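Local coordinates for chromosome partition protein Smc (Pyrococcus yayanosii, PDB 5XEI) that probably serves in chromosome condensation and partitioning, as the ATP-hydrolysing, DNA-binding head domain of a homodimeric SMC protein with part of its coiled coil, at residues Gly403-Ala408 with Val415-Ala420; Thr429-Ile434 with Tyr446-Ile451. All blocks are in the same frame, centred on the assembly; numbering follows the deposited sequence.

Contact 1 (Gly403-Ala408 with Val415-Ala420); sequences GLEIEA and VKRIEA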
ATOM      1  N   GLY A 403      -7.318  18.849  -9.413  1.00 54.35           N
ATOM      2  CA  GLY A 403      -7.468  18.509 -10.794  1.00 54.45           C
ATOM      3  C   GLY A 403      -6.358  19.107 -11.625  1.00 58.39           C
ATOM      4  O   GLY A 403      -5.323  19.553 -11.116  1.00 61.26           O
ATOM      5  N   LEU A 404      -6.598  19.149 -12.925  1.00 60.13           N
ATOM      6  CA  LEU A 404      -5.612  19.660 -13.866  1.00 58.47           C
ATOM      7  C   LEU A 404      -6.371  20.141 -15.096  1.00 58.26           C
ATOM      8  O   LEU A 404      -7.008  19.337 -15.779  1.00 60.27           O
ATOM      9  CB  LEU A 404      -4.601  18.577 -14.214  1.00 54.31           C
ATOM     10  CG  LEU A 404      -3.733  18.779 -15.453  1.00 60.93           C
ATOM     11  CD1 LEU A 404      -2.614  19.762 -15.145  1.00 56.27           C
ATOM     12  CD2 LEU A 404      -3.179  17.446 -15.940  1.00 54.94           C
ATOM     13  N   GLU A 405      -6.325  21.437 -15.369  1.00 53.99           N
ATOM     14  CA  GLU A 405      -7.094  21.976 -16.470  1.00 55.69           C
ATOM     15  C   GLU A 405      -6.177  22.452 -17.580  1.00 53.56           C
ATOM     16  O   GLU A 405      -4.960  22.559 -17.410  1.00 51.15           O
ATOM     17  CB  GLU A 405      -7.985  23.120 -16.004  1.00 61.56           C
ATOM     18  CG  GLU A 405      -9.179  23.313 -16.914  1.00 64.64           C
ATOM     19  CD  GLU A 405     -10.330  23.885 -16.152  1.00 80.91           C
ATOM     20  OE1 GLU A 405     -10.260  23.870 -14.899  1.00 80.54           O
ATOM     21  OE2 GLU A 405     -11.298  24.340 -16.793  1.00 87.97           O
ATOM     22  N   ILE A 406      -6.799  22.744 -18.724  1.00 57.74           N
ATOM     23  CA  ILE A 406      -6.125  23.245 -19.913  1.00 52.41           C
ATOM     24  C   ILE A 406      -6.727  24.581 -20.319  1.00 55.96           C
ATOM     25  O   ILE A 406      -7.941  24.790 -20.201  1.00 54.00           O
ATOM     26  CB  ILE A 406      -6.249  22.258 -21.078  1.00 46.34           C
ATOM     27  CG1 ILE A 406      -5.801  20.882 -20.648  1.00 50.68           C
ATOM     28  CG2 ILE A 406      -5.397  22.702 -22.227  1.00 50.67           C
ATOM     29  CD1 ILE A 406      -5.872  19.890 -21.772  1.00 48.16           C
ATOM     30  N   GLU A 407      -5.873  25.478 -20.819  1.00 52.95           N
ATOM     31  CA  GLU A 407      -6.308  26.708 -21.463  1.00 52.88           C
ATOM     32  C   GLU A 407      -5.482  26.938 -22.716  1.00 53.27           C
ATOM     33  O   GLU A 407      -4.270  26.713 -22.714  1.00 53.29           O
ATOM     34  CB  GLU A 407      -6.185  27.899 -20.525  1.00 46.68           C
ATOM     35  CG  GLU A 407      -7.256  27.879 -19.486  1.00 52.01           C
ATOM     36  CD  GLU A 407      -7.155  29.032 -18.519  1.00 62.09           C
ATOM     37  OE1 GLU A 407      -6.302  29.922 -18.746  1.00 64.12           O
ATOM     38  OE2 GLU A 407      -7.927  29.048 -17.529  1.00 61.76           O
ATOM     39  N   ALA A 408      -6.143  27.381 -23.786  1.00 50.45           N
ATOM     40  CA  ALA A 408      -5.494  27.581 -25.073  1.00 54.54           C
ATOM     41  C   ALA A 408      -5.830  28.954 -25.615  1.00 51.49           C
ATOM     42  O   ALA A 408      -6.914  29.489 -25.361  1.00 50.94           O
ATOM     43  CB  ALA A 408      -5.919  26.532 -26.104  1.00 51.28           C
ATOM     44  N   VAL A 415      -8.768  33.448 -25.206  1.00 69.85           N
ATOM     45  CA  VAL A 415      -8.322  32.372 -24.319  1.00 64.34           C
ATOM     46  C   VAL A 415      -9.529  31.623 -23.790  1.00 62.53           C
ATOM     47  O   VAL A 415     -10.413  32.218 -23.144  1.00 62.12           O
ATOM     48  CB  VAL A 415      -7.478  32.925 -23.162  1.00 60.79           C
ATOM     49  CG1 VAL A 415      -7.575  32.000 -21.953  1.00 55.08           C
ATOM     50  CG2 VAL A 415      -6.027  33.087 -23.576  1.00 59.07           C
ATOM     51  N   LYS A 416      -9.583  30.317 -24.040  1.00 56.69           N
ATOM     52  CA  LYS A 416     -10.672  29.469 -23.585  1.00 62.72           C
ATOM     53  C   LYS A 416     -10.110  28.240 -22.883  1.00 59.80           C
ATOM     54  O   LYS A 416      -9.066  27.706 -23.270  1.00 56.06           O
ATOM     55  CB  LYS A 416     -11.568  29.007 -24.748  1.00 66.13           C
ATOM     56  CG  LYS A 416     -11.443  29.784 -25.984  1.00 60.14           C
ATOM     57  CD  LYS A 416     -12.172  29.135 -27.131  1.00 63.30           C
ATOM     58  CE  LYS A 416     -11.862  29.804 -28.378  1.00 81.80           C
ATOM     59  NZ  LYS A 416     -10.505  29.624 -28.844  1.00 77.65           N
ATOM     60  N   ARG A 417     -10.811  27.781 -21.857  1.00 59.04           N
ATOM     61  CA  ARG A 417     -10.426  26.491 -21.312  1.00 60.52           C
ATOM     62  C   ARG A 417     -11.033  25.372 -22.153  1.00 62.19           C
ATOM     63  O   ARG A 417     -11.938  25.598 -22.965  1.00 62.93           O
ATOM     64  CB  ARG A 417     -10.848  26.376 -19.856  1.00 57.83           C
ATOM     65  CG  ARG A 417     -10.596  27.647 -19.071  1.00 65.43           C
ATOM     66  CD  ARG A 417     -11.801  28.010 -18.242  1.00 67.72           C
ATOM     67  NE  ARG A 417     -12.115  26.856 -17.445  1.00 79.89           N
ATOM     68  CZ  ARG A 417     -13.340  26.559 -17.046  1.00 87.00           C
ATOM     69  NH1 ARG A 417     -14.353  27.352 -17.387  1.00 87.40           N
ATOM     70  NH2 ARG A 417     -13.559  25.465 -16.321  1.00 85.75           N
ATOM     71  N   ILE A 418     -10.514  24.153 -21.956  1.00 60.99           N
ATOM     72  CA  ILE A 418     -10.907  23.032 -22.812  1.00 63.76           C
ATOM     73  C   ILE A 418     -12.402  22.788 -22.768  1.00 60.88           C
ATOM     74  O   ILE A 418     -12.979  22.329 -23.754  1.00 62.63           O
ATOM     75  CB  ILE A 418     -10.122  21.743 -22.481  1.00 57.90           C
ATOM     76  CG1 ILE A 418      -9.991  21.529 -20.959  1.00 65.64           C
ATOM     77  CG2 ILE A 418      -8.808  21.680 -23.304  1.00 60.57           C
ATOM     78  CD1 ILE A 418     -11.254  21.146 -20.227  1.00 72.18           C
ATOM     79  N   GLU A 419     -13.051  23.076 -21.636  1.00 65.49           N
ATOM     80  CA  GLU A 419     -14.507  22.974 -21.541  1.00 67.66           C
ATOM     81  C   GLU A 419     -15.204  23.578 -22.755  1.00 69.07           C
ATOM     82  O   GLU A 419     -16.132  22.984 -23.318  1.00 69.08           O
ATOM     83  CB  GLU A 419     -14.991  23.685 -20.280  1.00 70.81           C
ATOM     84  CG  GLU A 419     -15.054  22.829 -19.054  1.00 75.38           C
ATOM     85  CD  GLU A 419     -13.735  22.165 -18.762  1.00 82.59           C
ATOM     86  OE1 GLU A 419     -13.644  20.936 -18.992  1.00 81.26           O
ATOM     87  OE2 GLU A 419     -12.790  22.874 -18.338  1.00 76.50           O
ATOM     88  N   ALA A 420     -14.764  24.756 -23.178  1.00 65.76           N
ATOM     89  CA  ALA A 420     -15.476  25.518 -24.185  1.00 70.80           C
ATOM     90  C   ALA A 420     -14.876  25.375 -25.572  1.00 70.26           C
ATOM     91  O   ALA A 420     -15.137  26.224 -26.427  1.00 76.45           O
ATOM     92  CB  ALA A 420     -15.520  26.991 -23.783  1.00 70.14           C
TER

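Contact 2 (Thr429-Ile434 with Tyr446-Ile451); sequences TALAFI and YLFDEI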
ATOM      1  N   THR A 429      -6.087  20.859 -30.048  1.00 52.40           N
ATOM      2  CA  THR A 429      -5.694  20.886 -28.652  1.00 49.08           C
ATOM      3  C   THR A 429      -5.543  19.478 -28.103  1.00 48.27           C
ATOM      4  O   THR A 429      -4.515  19.143 -27.505  1.00 48.52           O
ATOM      5  CB  THR A 429      -6.719  21.683 -27.858  1.00 49.04           C
ATOM      6  OG1 THR A 429      -6.466  23.072 -28.068  1.00 48.48           O
ATOM      7  CG2 THR A 429      -6.641  21.367 -26.372  1.00 46.72           C
ATOM      8  N   ALA A 430      -6.560  18.637 -28.299  1.00 50.06           N
ATOM      9  CA  ALA A 430      -6.483  17.271 -27.803  1.00 42.02           C
ATOM     10  C   ALA A 430      -5.225  16.605 -28.317  1.00 44.16           C
ATOM     11  O   ALA A 430      -4.585  15.831 -27.599  1.00 46.60           O
ATOM     12  CB  ALA A 430      -7.721  16.473 -28.216  1.00 36.23           C
ATOM     13  N   LEU A 431      -4.810  16.956 -29.532  1.00 43.70           N
ATOM     14  CA  LEU A 431      -3.657  16.289 -30.123  1.00 47.90           C
ATOM     15  C   LEU A 431      -2.344  16.845 -29.604  1.00 49.74           C
ATOM     16  O   LEU A 431      -1.356  16.096 -29.507  1.00 45.04           O
ATOM     17  CB  LEU A 431      -3.709  16.387 -31.647  1.00 49.69           C
ATOM     18  CG  LEU A 431      -4.690  15.394 -32.282  1.00 47.88           C
ATOM     19  CD1 LEU A 431      -5.400  16.045 -33.394  1.00 48.32           C
ATOM     20  CD2 LEU A 431      -3.998  14.140 -32.778  1.00 53.10           C
ATOM     21  N   ALA A 432      -2.307  18.139 -29.256  1.00 48.34           N
ATOM     22  CA  ALA A 432      -1.124  18.663 -28.580  1.00 48.05           C
ATOM     23  C   ALA A 432      -0.916  17.942 -27.260  1.00 42.98           C
ATOM     24  O   ALA A 432       0.175  17.431 -26.981  1.00 42.60           O
ATOM     25  CB  ALA A 432      -1.237  20.172 -28.364  1.00 45.57           C
ATOM     26  N   PHE A 433      -1.975  17.847 -26.457  1.00 44.89           N
ATOM     27  CA  PHE A 433      -1.901  17.088 -25.218  1.00 41.31           C
ATOM     28  C   PHE A 433      -1.361  15.690 -25.465  1.00 42.34           C
ATOM     29  O   PHE A 433      -0.361  15.288 -24.867  1.00 41.84           O
ATOM     30  CB  PHE A 433      -3.273  17.005 -24.566  1.00 40.83           C
ATOM     31  CG  PHE A 433      -3.218  16.632 -23.123  1.00 43.63           C
ATOM     32  CD1 PHE A 433      -2.285  17.221 -22.283  1.00 48.50           C
ATOM     33  CD2 PHE A 433      -4.102  15.715 -22.589  1.00 48.86           C
ATOM     34  CE1 PHE A 433      -2.234  16.895 -20.946  1.00 47.32           C
ATOM     35  CE2 PHE A 433      -4.062  15.386 -21.238  1.00 43.43           C
ATOM     36  CZ  PHE A 433      -3.131  15.974 -20.426  1.00 46.08           C
ATOM     37  N   ILE A 434      -2.013  14.940 -26.360  1.00 44.04           N
ATOM     38  CA  ILE A 434      -1.619  13.559 -26.622  1.00 36.91           C
ATOM     39  C   ILE A 434      -0.152  13.502 -26.994  1.00 40.59           C
ATOM     40  O   ILE A 434       0.625  12.716 -26.441  1.00 39.07           O
ATOM     41  CB  ILE A 434      -2.502  12.949 -27.729  1.00 40.12           C
ATOM     42  CG1 ILE A 434      -3.969  12.907 -27.284  1.00 40.54           C
ATOM     43  CG2 ILE A 434      -2.020  11.553 -28.111  1.00 34.72           C
ATOM     44  CD1 ILE A 434      -4.847  12.069 -28.155  1.00 40.05           C
ATOM     45  N   TYR A 446      -0.299   4.266 -31.041  1.00 35.27           N
ATOM     46  CA  TYR A 446      -1.412   5.199 -31.022  1.00 40.79           C
ATOM     47  C   TYR A 446      -2.396   4.819 -32.128  1.00 41.60           C
ATOM     48  O   TYR A 446      -1.990   4.422 -33.223  1.00 34.73           O
ATOM     49  CB  TYR A 446      -0.903   6.663 -31.198  1.00 40.35           C
ATOM     50  CG  TYR A 446       0.006   7.058 -30.075  1.00 37.89           C
ATOM     51  CD1 TYR A 446       1.348   6.679 -30.082  1.00 38.94           C
ATOM     52  CD2 TYR A 446      -0.480   7.774 -28.975  1.00 41.13           C
ATOM     53  CE1 TYR A 446       2.180   6.998 -29.034  1.00 44.04           C
ATOM     54  CE2 TYR A 446       0.350   8.110 -27.909  1.00 35.72           C
ATOM     55  CZ  TYR A 446       1.676   7.716 -27.947  1.00 42.69           C
ATOM     56  OH  TYR A 446       2.517   8.020 -26.909  1.00 41.78           O
ATOM     57  N   LEU A 447      -3.691   4.952 -31.849  1.00 42.44           N
ATOM     58  CA  LEU A 447      -4.729   4.669 -32.831  1.00 40.05           C
ATOM     59  C   LEU A 447      -5.573   5.912 -33.035  1.00 42.62           C
ATOM     60  O   LEU A 447      -6.257   6.359 -32.110  1.00 44.11           O
ATOM     61  CB  LEU A 447      -5.613   3.513 -32.392  1.00 41.07           C
ATOM     62  CG  LEU A 447      -6.800   3.230 -33.318  1.00 44.36           C
ATOM     63  CD1 LEU A 447      -6.285   2.794 -34.670  1.00 33.85           C
ATOM     64  CD2 LEU A 447      -7.724   2.157 -32.694  1.00 40.55           C
ATOM     65  N   PHE A 448      -5.544   6.446 -34.249  1.00 39.16           N
ATOM     66  CA  PHE A 448      -6.306   7.632 -34.621  1.00 46.19           C
ATOM     67  C   PHE A 448      -7.282   7.230 -35.717  1.00 52.66           C
ATOM     68  O   PHE A 448      -6.904   7.088 -36.883  1.00 56.23           O
ATOM     69  CB  PHE A 448      -5.399   8.761 -35.113  1.00 42.68           C
ATOM     70  CG  PHE A 448      -4.488   9.320 -34.065  1.00 48.08           C
ATOM     71  CD1 PHE A 448      -4.731   9.124 -32.711  1.00 42.83           C
ATOM     72  CD2 PHE A 448      -3.357  10.046 -34.441  1.00 50.28           C
ATOM     73  CE1 PHE A 448      -3.849   9.651 -31.743  1.00 43.27           C
ATOM     74  CE2 PHE A 448      -2.478  10.565 -33.485  1.00 42.20           C
ATOM     75  CZ  PHE A 448      -2.723  10.360 -32.138  1.00 40.39           C
ATOM     76  N   ASP A 449      -8.531   7.053 -35.359  1.00 52.22           N
ATOM     77  CA  ASP A 449      -9.576   6.956 -36.347  1.00 60.87           C
ATOM     78  C   ASP A 449     -10.101   8.375 -36.483  1.00 66.50           C
ATOM     79  O   ASP A 449     -10.017   9.121 -35.514  1.00 72.01           O
ATOM     80  CB  ASP A 449     -10.650   6.001 -35.847  1.00 67.00           C
ATOM     81  CG  ASP A 449     -11.699   5.744 -36.879  1.00 72.45           C
ATOM     82  OD1 ASP A 449     -12.576   4.909 -36.599  1.00 71.42           O
ATOM     83  OD2 ASP A 449     -11.609   6.331 -37.994  1.00 76.75           O
ATOM     84  N   GLU A 450     -10.699   8.733 -37.638  1.00 67.59           N
ATOM     85  CA  GLU A 450     -11.075  10.119 -37.988  1.00 68.52           C
ATOM     86  C   GLU A 450     -10.047  11.164 -37.508  1.00 74.58           C
ATOM     87  O   GLU A 450      -8.913  11.171 -37.996  1.00 70.78           O
ATOM     88  CB  GLU A 450     -12.473  10.523 -37.460  1.00 68.36           C
ATOM     89  CG  GLU A 450     -12.583  10.518 -35.960  1.00 77.55           C
ATOM     90  CD  GLU A 450     -12.762   9.129 -35.387  1.00 82.99           C
ATOM     91  OE1 GLU A 450     -13.018   8.143 -36.110  1.00 78.35           O
ATOM     92  OE2 GLU A 450     -12.400   8.973 -34.203  1.00 82.69           O
ATOM     93  N   ILE A 451     -10.452  12.070 -36.594  1.00 74.08           N
ATOM     94  CA  ILE A 451      -9.742  13.213 -35.988  1.00 74.26           C
ATOM     95  C   ILE A 451      -9.326  14.250 -37.025  1.00 74.60           C
ATOM     96  O   ILE A 451      -9.065  15.408 -36.680  1.00 72.93           O
ATOM     97  CB  ILE A 451      -8.522  12.821 -35.119  1.00 67.39           C
ATOM     98  CG1 ILE A 451      -7.256  12.633 -35.945  1.00 71.90           C
ATOM     99  CG2 ILE A 451      -8.804  11.596 -34.293  1.00 62.45           C
ATOM    100  CD1 ILE A 451      -6.047  12.279 -35.092  1.00 60.66           C
TER

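Contact 1 (Gly403-Ala408 with Val415-Ala420)
E405 and R417 meet in a salt bridge in which the arginine comes side-on, NE and NH2 both bonding one carboxylate oxygen. R417 NE lies 2.7 Å from E405 OE2, above the carboxylate plane, while R417 NH2 reaches the syn lone pair of that same oxygen at 2.6 Å. The glutamate CG stands anti to its backbone N (chi1 -156°) and the chain runs on extended to the guanidinium edge. E419 completes a charge network through OE2, 3.4 Å from R417 NH2 but well out of the guanidinium plane. An alanine in place of E405 would probably leave R417 without this two-nitrogen grip and its side chain freer to turn. The backbones form a short antiparallel hairpin, the central strand 404-409 and the edge strand 416-417 of a three-stranded sheet in the SMC head. A408 and K416 are its hydrogen-bonded pair, with A408 N to K416 O at 3.0 Å; E407 and R417 are the non-hydrogen-bonded pair. I418 N then bonds I406 O at 3.2 Å. Apolar contact lies on the side facing helix 321-383, where I406 CB touches I418 CG2 at 3.4 Å, the two side chains crossing at about a right angle. K416 NZ turns elsewhere, to a salt bridge with E425.

Contact 2 (Thr429-Ile434 with Tyr446-Ile451)
L431 and I434 reach from helix 424-440 toward F448, so that two branched side chains hold one ring from different directions. The strand carries the Walker B sequence of an ABC-type ATPase head, and the helix starts within the SGGEK signature motif; their short segments run antiparallel, at 170°, with axes 12.5 Å apart. Across that spacing the two segments meet through apolar side chains. In L431, which buries the most surface here, chi1 (-78°) puts CG anti to the carbonyl carbon; beyond it the L431 CD2 methyl lies over one face of the F448 ring, 3.9 Å from F448 CE2. I434 meets the same ring at its edge: I434 CG2 lies near the ring plane, 4.3 Å from F448 CZ. I434 CG2 also lies 4.2 Å from Y446 CD2, the two side chains lying alongside and pointing opposite ways. Y446 is held separately, its hydroxyl hydrogen-bonded to Y140 and to A443 N and its ring against F476. The F448 side chain also touches V478 of the neighbouring parallel strand 475-480. V143 of edge strand 142-143 packs on I434, F448 and I451, adding a further apolar surface beside the helix. Past the strand end the chain turns, and I451 comes back toward the helix. Its side chain crosses that of L431 obliquely, I451 CD1 approaching L431 CD2 to 3.6 Å.

The two contacts follow one another along the chain, with centres about 17 Å apart, and helix 424-440 connects them. Its first turns back onto the hairpin of contact 1: I418 CG2 packs on T429 CG2 at 3.8 Å, and A408 CB lies 4.0 Å from T429 OG1. Helix 321-383 touches both, F376 meeting I406 and A432 while F380 meets A408 and T429; M421 likewise touches A408 and T429. The relation to the nucleotide site differs. Contact 1 is remote from it, whereas the side chain of I451 in contact 2 is about 11 Å from that of S40, a predicted ATP-binding residue, and D449 touches S40.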